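IroE protein (Escherichia coli, PDB 2GZS) hydrolyses the trilactone of enterobactin and its glucosylated forms, preferring the iron-free siderophores and tending to cut once to give linear trimers. Local coordinates at residues A[117-130]-A[154-166]. Residues are numbered along the deposited sequence; the frame is centred on the assembly and turned at random.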
ATOM      1  N   SER A 117       8.670  10.761   2.487  1.00  8.65           N
ATOM      2  CA  SER A 117       8.533   9.379   2.006  1.00  9.29           C
ATOM      3  C   SER A 117       9.809   8.601   2.204  1.00 12.43           C
ATOM      4  O   SER A 117       9.731   7.435   2.531  1.00 10.61           O
ATOM      5  CB  SER A 117       8.083   9.308   0.535  1.00 12.70           C
ATOM      6  OG  SER A 117       9.009   9.999  -0.273  1.00 13.87           O
ATOM      7  N   ASN A 118      11.009   9.146   1.969  1.00 10.97           N
ATOM      8  CA  ASN A 118      12.183   8.252   2.080  1.00 10.12           C
ATOM      9  C   ASN A 118      12.411   7.878   3.511  1.00 11.36           C
ATOM     10  O   ASN A 118      12.800   6.703   3.764  1.00 13.36           O
ATOM     11  CB  ASN A 118      13.375   8.971   1.484  1.00 11.70           C
ATOM     12  CG  ASN A 118      13.341   9.121  -0.007  1.00 20.79           C
ATOM     13  OD1 ASN A 118      12.600   8.471  -0.738  1.00 31.37           O
ATOM     14  ND2 ASN A 118      14.231   9.974  -0.529  1.00 29.98           N
ATOM     15  N   ASN A 119      12.183   8.768   4.464  1.00 10.45           N
ATOM     16  CA  ASN A 119      12.408   8.358   5.869  1.00 11.34           C
ATOM     17  C   ASN A 119      11.341   7.378   6.316  1.00 13.66           C
ATOM     18  O   ASN A 119      11.668   6.488   7.109  1.00 12.26           O
ATOM     19  CB  ASN A 119      12.362   9.567   6.809  1.00 13.63           C
ATOM     20  CG  ASN A 119      13.308  10.710   6.470  1.00 21.86           C
ATOM     21  OD1 ASN A 119      12.839  11.821   6.262  1.00 40.43           O
ATOM     22  ND2 ASN A 119      14.585  10.441   6.441  1.00 25.52           N
ATOM     23  N   PHE A 120      10.106   7.533   5.798  1.00 10.54           N
ATOM     24  CA  PHE A 120       9.050   6.574   6.187  1.00  9.16           C
ATOM     25  C   PHE A 120       9.382   5.226   5.536  1.00 11.05           C
ATOM     26  O   PHE A 120       9.186   4.193   6.223  1.00 10.67           O
ATOM     27  CB  PHE A 120       7.704   7.123   5.732  1.00  8.54           C
ATOM     28  CG  PHE A 120       6.558   6.129   6.023  1.00 10.93           C
ATOM     29  CD1 PHE A 120       6.285   5.713   7.318  1.00  9.85           C
ATOM     30  CD2 PHE A 120       5.811   5.646   4.944  1.00 10.82           C
ATOM     31  CE1 PHE A 120       5.233   4.811   7.557  1.00 11.30           C
ATOM     32  CE2 PHE A 120       4.803   4.714   5.208  1.00 11.00           C
ATOM     33  CZ  PHE A 120       4.522   4.272   6.494  1.00 10.16           C
ATOM     34  N   ARG A 121       9.857   5.181   4.318  1.00  9.11           N
ATOM     35  CA  ARG A 121      10.227   3.903   3.691  1.00  9.02           C
ATOM     36  C   ARG A 121      11.357   3.270   4.501  1.00 13.05           C
ATOM     37  O   ARG A 121      11.327   2.044   4.641  1.00 12.20           O
ATOM     38  CB  ARG A 121      10.592   4.090   2.231  1.00 12.68           C
ATOM     39  CG  ARG A 121      10.803   2.706   1.553  1.00 16.71           C
ATOM     40  CD  ARG A 121      10.624   2.792   0.017  1.00 23.65           C
ATOM     41  NE  ARG A 121      11.171   4.028  -0.439  1.00 26.39           N
ATOM     42  CZ  ARG A 121      10.577   5.147  -0.884  1.00 17.61           C
ATOM     43  NH1 ARG A 121      11.441   6.117  -1.188  1.00 19.39           N
ATOM     44  NH2 ARG A 121       9.280   5.354  -1.029  1.00 16.23           N
ATOM     45  N   GLN A 122      12.345   4.023   4.996  1.00 11.34           N
ATOM     46  CA  GLN A 122      13.407   3.373   5.795  1.00 14.22           C
ATOM     47  C   GLN A 122      12.795   2.806   7.033  1.00 11.61           C
ATOM     48  O   GLN A 122      13.138   1.686   7.461  1.00 12.38           O
ATOM     49  CB  GLN A 122      14.434   4.485   6.137  1.00 15.61           C
ATOM     50  CG  GLN A 122      15.416   4.061   7.231  1.00 26.48           C
ATOM     51  CD  GLN A 122      16.855   4.046   6.745  1.00 48.25           C
ATOM     52  OE1 GLN A 122      17.696   3.365   7.351  1.00 35.51           O
ATOM     53  NE2 GLN A 122      17.034   4.824   5.671  1.00 35.96           N
ATOM     54  N   LEU A 123      11.897   3.476   7.715  1.00 10.17           N
ATOM     55  CA  LEU A 123      11.230   2.964   8.897  1.00 10.26           C
ATOM     56  C   LEU A 123      10.512   1.658   8.524  1.00 11.51           C
ATOM     57  O   LEU A 123      10.574   0.608   9.205  1.00 10.60           O
ATOM     58  CB  LEU A 123      10.201   3.964   9.438  1.00  8.80           C
ATOM     59  CG  LEU A 123       9.184   3.386  10.406  1.00 13.40           C
ATOM     60  CD1 LEU A 123       9.873   3.051  11.726  1.00 20.58           C
ATOM     61  CD2 LEU A 123       8.047   4.368  10.692  1.00 20.94           C
ATOM     62  N   LEU A 124       9.743   1.705   7.436  1.00 10.16           N
ATOM     63  CA  LEU A 124       8.898   0.550   7.047  1.00  9.48           C
ATOM     64  C   LEU A 124       9.751  -0.638   6.710  1.00 12.31           C
ATOM     65  O   LEU A 124       9.427  -1.752   7.198  1.00 12.08           O
ATOM     66  CB  LEU A 124       8.020   1.003   5.868  1.00 12.34           C
ATOM     67  CG  LEU A 124       7.068  -0.071   5.291  1.00 12.66           C
ATOM     68  CD1 LEU A 124       6.066  -0.527   6.351  1.00 11.98           C
ATOM     69  CD2 LEU A 124       6.379   0.484   4.053  1.00 16.17           C
ATOM     70  N   GLU A 125      10.764  -0.481   5.883  1.00 11.62           N
ATOM     71  CA  GLU A 125      11.537  -1.628   5.344  1.00 10.17           C
ATOM     72  C   GLU A 125      12.590  -2.139   6.313  1.00 12.00           C
ATOM     73  O   GLU A 125      12.858  -3.372   6.309  1.00 14.97           O
ATOM     74  CB  GLU A 125      12.199  -1.252   4.010  1.00 12.84           C
ATOM     75  CG  GLU A 125      11.171  -0.914   2.944  1.00 13.10           C
ATOM     76  CD  GLU A 125      11.785  -0.730   1.568  1.00 17.21           C
ATOM     77  OE1 GLU A 125      13.005  -0.860   1.357  1.00 19.95           O
ATOM     78  OE2 GLU A 125      10.965  -0.446   0.669  1.00 18.80           O
ATOM     79  N   THR A 126      13.175  -1.259   7.122  1.00 11.45           N
ATOM     80  CA  THR A 126      14.253  -1.761   7.998  1.00 11.27           C
ATOM     81  C   THR A 126      13.838  -1.943   9.435  1.00 13.44           C
ATOM     82  O   THR A 126      14.606  -2.547  10.217  1.00 16.79           O
ATOM     83  CB  THR A 126      15.476  -0.807   7.997  1.00 14.14           C
ATOM     84  OG1 THR A 126      15.195   0.349   8.785  1.00 15.11           O
ATOM     85  CG2 THR A 126      15.824  -0.352   6.578  1.00 18.27           C
ATOM     86  N   ARG A 127      12.687  -1.430   9.869  1.00 11.99           N
ATOM     87  CA  ARG A 127      12.259  -1.524  11.271  1.00 11.91           C
ATOM     88  C   ARG A 127      10.932  -2.272  11.393  1.00 12.78           C
ATOM     89  O   ARG A 127      10.814  -3.292  12.107  1.00 13.04           O
ATOM     90  CB  ARG A 127      12.177  -0.155  11.977  1.00 11.11           C
ATOM     91  CG  ARG A 127      13.489   0.631  11.834  1.00 15.74           C
ATOM     92  CD  ARG A 127      13.513   1.969  12.631  1.00 16.40           C
ATOM     93  NE  ARG A 127      14.543   2.731  11.891  1.00 14.75           N
ATOM     94  CZ  ARG A 127      14.442   3.948  11.335  1.00 14.00           C
ATOM     95  NH1 ARG A 127      13.294   4.614  11.508  1.00 14.83           N
ATOM     96  NH2 ARG A 127      15.511   4.370  10.678  1.00 16.30           N
ATOM     97  N   ILE A 128       9.891  -1.778  10.701  1.00 11.32           N
ATOM     98  CA  ILE A 128       8.582  -2.416  10.886  1.00 10.99           C
ATOM     99  C   ILE A 128       8.524  -3.771  10.215  1.00 11.89           C
ATOM    100  O   ILE A 128       8.126  -4.776  10.877  1.00 13.33           O
ATOM    101  CB  ILE A 128       7.497  -1.491  10.285  1.00  9.75           C
ATOM    102  CG1 ILE A 128       7.498  -0.143  10.979  1.00 13.17           C
ATOM    103  CG2 ILE A 128       6.140  -2.225  10.332  1.00 12.15           C
ATOM    104  CD1 ILE A 128       6.346   0.749  10.484  1.00 14.54           C
ATOM    105  N   ALA A 129       8.831  -3.913   8.961  1.00 11.44           N
ATOM    106  CA  ALA A 129       8.649  -5.198   8.248  1.00 13.08           C
ATOM    107  C   ALA A 129       9.492  -6.290   8.920  1.00 17.32           C
ATOM    108  O   ALA A 129       8.944  -7.382   9.163  1.00 14.39           O
ATOM    109  CB  ALA A 129       8.934  -5.009   6.755  1.00 14.46           C
ATOM    110  N   PRO A 130      10.773  -6.096   9.216  1.00 14.20           N
ATOM    111  CA  PRO A 130      11.565  -7.186   9.813  1.00 14.92           C
ATOM    112  C   PRO A 130      11.001  -7.632  11.146  1.00 18.85           C
ATOM    113  O   PRO A 130      11.187  -8.813  11.508  1.00 23.15           O
ATOM    114  CB  PRO A 130      12.964  -6.595  10.008  1.00 19.54           C
ATOM    115  CG  PRO A 130      13.039  -5.523   8.949  1.00 20.12           C
ATOM    116  CD  PRO A 130      11.642  -4.936   8.942  1.00 18.34           C
ATOM    117  N   PHE A 154       2.925   7.371  -2.382  1.00  8.18           N
ATOM    118  CA  PHE A 154       3.985   6.656  -1.664  1.00  8.79           C
ATOM    119  C   PHE A 154       4.294   5.341  -2.371  1.00 10.32           C
ATOM    120  O   PHE A 154       5.458   4.941  -2.482  1.00  8.48           O
ATOM    121  CB  PHE A 154       3.564   6.350  -0.211  1.00  8.72           C
ATOM    122  CG  PHE A 154       4.689   5.633   0.517  1.00  8.60           C
ATOM    123  CD1 PHE A 154       5.812   6.321   0.966  1.00  9.78           C
ATOM    124  CD2 PHE A 154       4.608   4.253   0.725  1.00 10.67           C
ATOM    125  CE1 PHE A 154       6.857   5.619   1.572  1.00  9.97           C
ATOM    126  CE2 PHE A 154       5.648   3.529   1.329  1.00 11.29           C
ATOM    127  CZ  PHE A 154       6.742   4.247   1.768  1.00 11.12           C
ATOM    128  N   VAL A 155       3.231   4.644  -2.861  1.00  8.66           N
ATOM    129  CA  VAL A 155       3.519   3.366  -3.548  1.00  8.72           C
ATOM    130  C   VAL A 155       4.317   3.540  -4.807  1.00  8.57           C
ATOM    131  O   VAL A 155       5.243   2.810  -5.124  1.00 10.07           O
ATOM    132  CB  VAL A 155       2.193   2.652  -3.850  1.00  9.09           C
ATOM    133  CG1 VAL A 155       2.360   1.394  -4.703  1.00 10.35           C
ATOM    134  CG2 VAL A 155       1.515   2.253  -2.542  1.00  9.92           C
ATOM    135  N   LEU A 156       3.995   4.586  -5.612  1.00 10.51           N
ATOM    136  CA  LEU A 156       4.795   4.880  -6.834  1.00 12.20           C
ATOM    137  C   LEU A 156       6.246   5.219  -6.472  1.00  7.66           C
ATOM    138  O   LEU A 156       7.184   4.710  -7.110  1.00 10.06           O
ATOM    139  CB  LEU A 156       4.193   6.038  -7.628  1.00 11.65           C
ATOM    140  CG  LEU A 156       2.832   5.774  -8.272  1.00 12.62           C
ATOM    141  CD1 LEU A 156       2.296   7.041  -8.966  1.00 15.20           C
ATOM    142  CD2 LEU A 156       2.889   4.600  -9.242  1.00 13.94           C
ATOM    143  N   ASP A 157       6.424   6.043  -5.469  1.00  7.58           N
ATOM    144  CA  ASP A 157       7.735   6.446  -4.967  1.00 10.02           C
ATOM    145  C   ASP A 157       8.543   5.197  -4.575  1.00 11.94           C
ATOM    146  O   ASP A 157       9.763   5.096  -4.841  1.00 11.58           O
ATOM    147  CB  ASP A 157       7.586   7.463  -3.845  1.00 11.14           C
ATOM    148  CG  ASP A 157       8.902   8.054  -3.359  1.00 16.70           C
ATOM    149  OD1 ASP A 157       9.592   8.673  -4.231  1.00 18.26           O
ATOM    150  OD2 ASP A 157       9.315   7.961  -2.185  1.00 15.97           O
ATOM    151  N   SER A 158       7.839   4.243  -3.965  1.00 10.49           N
ATOM    152  CA  SER A 158       8.506   3.024  -3.487  1.00  7.34           C
ATOM    153  C   SER A 158       8.758   2.090  -4.663  1.00 11.23           C
ATOM    154  O   SER A 158       9.828   1.435  -4.707  1.00 11.67           O
ATOM    155  CB  SER A 158       7.543   2.318  -2.499  1.00 10.01           C
ATOM    156  OG  SER A 158       7.365   3.123  -1.356  1.00 11.09           O
ATOM    157  N   TRP A 159       7.851   1.991  -5.637  1.00 10.42           N
ATOM    158  CA  TRP A 159       8.137   1.172  -6.828  1.00  9.71           C
ATOM    159  C   TRP A 159       9.412   1.663  -7.504  1.00  9.56           C
ATOM    160  O   TRP A 159      10.254   0.938  -8.036  1.00 11.79           O
ATOM    161  CB  TRP A 159       6.937   1.305  -7.818  1.00  9.26           C
ATOM    162  CG  TRP A 159       7.128   0.460  -9.056  1.00 11.80           C
ATOM    163  CD1 TRP A 159       6.822  -0.881  -9.221  1.00 11.42           C
ATOM    164  CD2 TRP A 159       7.660   0.872 -10.313  1.00 11.40           C
ATOM    165  NE1 TRP A 159       7.146  -1.279 -10.490  1.00 13.21           N
ATOM    166  CE2 TRP A 159       7.672  -0.202 -11.201  1.00 10.12           C
ATOM    167  CE3 TRP A 159       8.143   2.106 -10.758  1.00 11.16           C
ATOM    168  CZ2 TRP A 159       8.133  -0.130 -12.516  1.00 14.18           C
ATOM    169  CZ3 TRP A 159       8.605   2.201 -12.064  1.00 10.39           C
ATOM    170  CH2 TRP A 159       8.598   1.120 -12.921  1.00 11.79           C
ATOM    171  N   LEU A 160       9.655   2.982  -7.486  1.00 10.01           N
ATOM    172  CA  LEU A 160      10.883   3.570  -8.082  1.00 11.92           C
ATOM    173  C   LEU A 160      12.112   3.241  -7.273  1.00 14.69           C
ATOM    174  O   LEU A 160      13.189   3.104  -7.860  1.00 17.24           O
ATOM    175  CB  LEU A 160      10.775   5.108  -8.174  1.00 14.16           C
ATOM    176  CG  LEU A 160       9.876   5.600  -9.306  1.00 14.75           C
ATOM    177  CD1 LEU A 160       9.525   7.079  -9.091  1.00 17.75           C
ATOM    178  CD2 LEU A 160      10.586   5.356 -10.645  1.00 16.10           C
ATOM    179  N   SER A 161      11.999   3.150  -5.955  1.00 12.66           N
ATOM    180  CA  SER A 161      13.232   3.125  -5.144  1.00 16.60           C
ATOM    181  C   SER A 161      13.456   1.822  -4.397  1.00 15.77           C
ATOM    182  O   SER A 161      14.583   1.515  -3.958  1.00 22.14           O
ATOM    183  CB  SER A 161      13.177   4.299  -4.170  1.00 20.68           C
ATOM    184  OG  SER A 161      12.772   5.532  -4.783  1.00 37.31           O
ATOM    185  N   SER A 162      12.484   0.980  -4.209  1.00 15.37           N
ATOM    186  CA  SER A 162      12.582  -0.118  -3.224  1.00 17.28           C
ATOM    187  C   SER A 162      13.055  -1.393  -3.908  1.00 15.68           C
ATOM    188  O   SER A 162      12.704  -1.609  -5.064  1.00 18.19           O
ATOM    189  CB  SER A 162      11.189  -0.371  -2.604  1.00 13.02           C
ATOM    190  OG  SER A 162      11.273  -1.466  -1.658  1.00 15.39           O
ATOM    191  N   SER A 163      13.784  -2.240  -3.187  1.00 15.77           N
ATOM    192  CA  SER A 163      13.946  -3.631  -3.638  1.00 17.40           C
ATOM    193  C   SER A 163      13.220  -4.580  -2.702  1.00 19.12           C
ATOM    194  O   SER A 163      13.374  -5.827  -2.758  1.00 22.40           O
ATOM    195  CB  SER A 163      15.424  -4.047  -3.721  1.00 18.03           C
ATOM    196  OG  SER A 163      16.006  -3.736  -2.452  1.00 33.54           O
ATOM    197  N   TYR A 164      12.416  -4.086  -1.789  1.00 14.08           N
ATOM    198  CA  TYR A 164      11.876  -4.925  -0.720  1.00 14.82           C
ATOM    199  C   TYR A 164      10.551  -5.558  -1.093  1.00 15.20           C
ATOM    200  O   TYR A 164      10.200  -6.660  -0.703  1.00 17.57           O
ATOM    201  CB  TYR A 164      11.681  -4.078   0.561  1.00 16.92           C
ATOM    202  CG  TYR A 164      11.418  -4.896   1.803  1.00 20.35           C
ATOM    203  CD1 TYR A 164      12.479  -5.537   2.468  1.00 21.10           C
ATOM    204  CD2 TYR A 164      10.131  -5.019   2.299  1.00 17.07           C
ATOM    205  CE1 TYR A 164      12.238  -6.289   3.623  1.00 20.15           C
ATOM    206  CE2 TYR A 164       9.934  -5.762   3.450  1.00 17.39           C
ATOM    207  CZ  TYR A 164      10.960  -6.398   4.114  1.00 24.24           C
ATOM    208  OH  TYR A 164      10.565  -7.122   5.235  1.00 24.23           O
ATOM    209  N   PHE A 165       9.701  -4.809  -1.821  1.00 12.33           N
ATOM    210  CA  PHE A 165       8.416  -5.325  -2.205  1.00 15.78           C
ATOM    211  C   PHE A 165       8.402  -5.862  -3.623  1.00 12.70           C
ATOM    212  O   PHE A 165       9.155  -5.393  -4.473  1.00 12.95           O
ATOM    213  CB  PHE A 165       7.309  -4.224  -2.102  1.00 12.52           C
ATOM    214  CG  PHE A 165       7.186  -3.669  -0.714  1.00 10.87           C
ATOM    215  CD1 PHE A 165       6.409  -4.283   0.282  1.00 11.66           C
ATOM    216  CD2 PHE A 165       7.879  -2.514  -0.385  1.00 14.98           C
ATOM    217  CE1 PHE A 165       6.410  -3.725   1.539  1.00 12.65           C
ATOM    218  CE2 PHE A 165       7.859  -2.003   0.887  1.00 13.62           C
ATOM    219  CZ  PHE A 165       7.071  -2.582   1.873  1.00 12.85           C
ATOM    220  N   ARG A 166       7.525  -6.829  -3.927  1.00 13.70           N
ATOM    221  CA  ARG A 166       7.396  -7.327  -5.277  1.00 12.17           C
ATOM    222  C   ARG A 166       6.138  -6.819  -5.972  1.00 12.01           C
ATOM    223  O   ARG A 166       6.107  -6.774  -7.208  1.00 15.49           O
ATOM    224  CB  ARG A 166       7.387  -8.872  -5.221  1.00 18.77           C
ATOM    225  CG  ARG A 166       8.792  -9.362  -4.813  1.00 22.72           C
ATOM    226  CD  ARG A 166       9.768  -9.198  -5.973  1.00 37.21           C
ATOM    227  NE  ARG A 166       9.603 -10.246  -6.976  1.00 58.62           N
ATOM    228  CZ  ARG A 166      10.387 -11.312  -7.123  1.00 59.81           C
ATOM    229  NH1 ARG A 166      11.421 -11.499  -6.320  1.00 51.58           N
ATOM    230  NH2 ARG A 166      10.131 -12.194  -8.072  1.00 84.27           N
TER
HETATM  231  O   HOH W   1      11.410  10.296  -2.984  1.00 24.54           O
HETATM  232  O   HOH W   2      14.656  -1.189  -0.613  1.00 26.14           O
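R121 sends CG anti to its own N (chi1 -173°) and then bends at chi3, 38°, which turns its guanidinium toward D157 on helix 154-161. D157 CG is likewise anti to N, bringing OD2 to meet it. R121 NH1 and NH2 both bond to D157 OD2, end-on, with NH2 at 2.9 Å. S117 OG donates to D157 OD2 at 2.8 Å, so three donors hold it, S117 from one face of the carboxylate and the two R121 nitrogens from the other. R121 NH2 also donates to S158 OG, which itself bonds back to F154 O. An alanine in place of R121 would probably leave D157 OD2 with S117 as its one remaining donor across the helices and open a gap among F154, S158 and S161.

F120 points its edge at the face of F154, centroids 5.1 Å apart. Beyond the helix end, S162 OG gives a 2.6 Å bond to E125 OE2 and accepts from Y164 N, an ST turn. A129 CB packs against Y164 CE2 at 3.5 Å.

The helix axes cross at -72°, 10.7 Å apart. Helix 150-161 follows the probable nucleophile elbow of this alpha/beta-hydrolase fold. F154 and F165 reach L145 on strand 143-148, while R185 of helix 179-187 pairs with D157 OD1.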